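Local coordinates for N-acetylglucosaminidase (Paenibacillus barengoltzii, PDB 6INX), which probably cleaves N-acetylglucosamine-containing glycans, as a glycoside hydrolase family 18 N-acetylglucosaminidase, at residues T199-T203 with S212-S216. Sequence-based numbering, arbitrary orientation.
Sequences TNLYT and SVDAS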
loop_
_atom_site.group_PDB
_atom_site.type_symbol
_atom_site.label_atom_id
_atom_site.label_comp_id
_atom_site.label_asym_id
_atom_site.label_seq_id
_atom_site.Cartn_x
_atom_site.Cartn_y
_atom_site.Cartn_z
ATOM N N THR A 199 -4.869 12.950 -2.891
ATOM C CA THR A 199 -4.017 14.060 -2.493
ATOM C C THR A 199 -4.418 14.559 -1.100
ATOM O O THR A 199 -4.428 15.759 -0.817
ATOM C CB THR A 199 -3.972 15.116 -3.603
ATOM O OG1 THR A 199 -2.971 16.101 -3.325
ATOM C CG2 THR A 199 -5.338 15.770 -3.847
ATOM N N ASN A 200 -4.696 13.614 -0.202
ATOM C CA ASN A 200 -5.261 13.927 1.107
ATOM C C ASN A 200 -4.218 14.420 2.105
ATOM O O ASN A 200 -3.145 13.832 2.258
ATOM C CB ASN A 200 -5.953 12.694 1.701
ATOM C CG ASN A 200 -5.056 11.445 1.734
ATOM O OD1 ASN A 200 -4.375 11.109 0.747
ATOM N ND2 ASN A 200 -5.076 10.732 2.870
ATOM N N LEU A 201 -4.578 15.486 2.825
ATOM C CA LEU A 201 -3.720 15.998 3.882
ATOM C C LEU A 201 -3.487 14.959 4.980
ATOM O O LEU A 201 -2.345 14.724 5.387
ATOM C CB LEU A 201 -4.324 17.285 4.453
ATOM C CG LEU A 201 -3.489 17.927 5.557
ATOM C CD1 LEU A 201 -2.079 18.211 5.057
ATOM C CD2 LEU A 201 -4.154 19.214 6.038
ATOM N N TYR A 202 -4.558 14.344 5.503
ATOM C CA TYR A 202 -4.418 13.383 6.590
ATOM C C TYR A 202 -4.981 12.023 6.196
ATOM O O TYR A 202 -5.860 11.909 5.339
ATOM C CB TYR A 202 -5.151 13.836 7.868
ATOM C CG TYR A 202 -4.625 15.106 8.496
ATOM C CD1 TYR A 202 -3.418 15.139 9.172
ATOM C CD2 TYR A 202 -5.362 16.278 8.414
ATOM C CE1 TYR A 202 -2.957 16.321 9.752
ATOM C CE2 TYR A 202 -4.913 17.450 8.985
ATOM C CZ TYR A 202 -3.718 17.468 9.648
ATOM O OH TYR A 202 -3.282 18.649 10.215
ATOM N N THR A 203 -4.483 10.988 6.864
ATOM C CA THR A 203 -4.965 9.629 6.652
ATOM C C THR A 203 -6.308 9.440 7.347
ATOM O O THR A 203 -6.513 9.902 8.469
ATOM C CB THR A 203 -3.941 8.632 7.190
ATOM O OG1 THR A 203 -2.691 8.850 6.519
ATOM C CG2 THR A 203 -4.397 7.191 6.964
ATOM N N SER A 212 -0.738 9.734 3.175
ATOM C CA SER A 212 -1.339 11.062 3.199
ATOM C C SER A 212 -0.175 12.045 3.161
ATOM O O SER A 212 0.984 11.645 3.290
ATOM C CB SER A 212 -2.183 11.282 4.464
ATOM O OG SER A 212 -1.371 11.240 5.628
ATOM N N VAL A 213 -0.486 13.337 2.995
ATOM C CA VAL A 213 0.555 14.362 3.127
ATOM C C VAL A 213 1.256 14.226 4.472
ATOM O O VAL A 213 2.488 14.178 4.557
ATOM C CB VAL A 213 -0.035 15.777 2.977
ATOM C CG1 VAL A 213 1.026 16.828 3.368
ATOM C CG2 VAL A 213 -0.578 16.027 1.582
ATOM N N ASP A 214 0.461 14.158 5.545
ATOM C CA ASP A 214 1.013 14.099 6.891
ATOM C C ASP A 214 1.891 12.862 7.067
ATOM O O ASP A 214 3.007 12.946 7.594
ATOM C CB ASP A 214 -0.164 14.128 7.878
ATOM C CG ASP A 214 0.256 14.029 9.327
ATOM O OD1 ASP A 214 1.108 14.818 9.791
ATOM O OD2 ASP A 214 -0.327 13.160 10.018
ATOM N N ALA A 215 1.414 11.698 6.615
ATOM C CA ALA A 215 2.222 10.490 6.764
ATOM C C ALA A 215 3.488 10.555 5.914
ATOM O O ALA A 215 4.545 10.066 6.331
ATOM C CB ALA A 215 1.408 9.242 6.416
ATOM N N SER A 216 3.402 11.168 4.731
ATOM C CA SER A 216 4.563 11.289 3.851
ATOM C C SER A 216 5.618 12.205 4.459
ATOM O O SER A 216 6.801 11.855 4.498
ATOM C CB SER A 216 4.114 11.775 2.465
ATOM O OG SER A 216 5.224 11.910 1.591
HETATM O O HOH W 1 -2.355 11.325 8.965
#
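The first NH groups of a helix lack partners within the helix itself, and residues 212-216 illustrate how a side chain and a neighbouring loop can supply them. Ser212 is the N-cap: its OG accepts from Ala215 N at 3.0 Å and donates to Thr203 OG1 at 2.9 Å, a threonine hydroxyl also bonded to the carbonyl of Arg210. Next, Val213 N donates almost linearly to Asn200 O (2.8 Å), while its CG1 meets Leu201 CD1 at 3.8 Å. Asp214 N then donates to Leu201 O at 2.9 Å, so two consecutive loop carbonyls serve two consecutive helix amides. Asp214 places CB 3.6 Å from Tyr202 CD1, and its carboxylate has two partners: OD1 bonds to Tyr312, and OD2 accepts from water 1, which in turn accepts from Thr203 N. In this TIM-barrel enzyme, the loop after strand 179-183 supplies acceptors to the first turn of helix 213-222, the helix of the beta-alpha-beta crossover between parallel neighbours 179-183 and 230-235, while Leu201 also packs on Tyr308 and Tyr312 of helix 303-316.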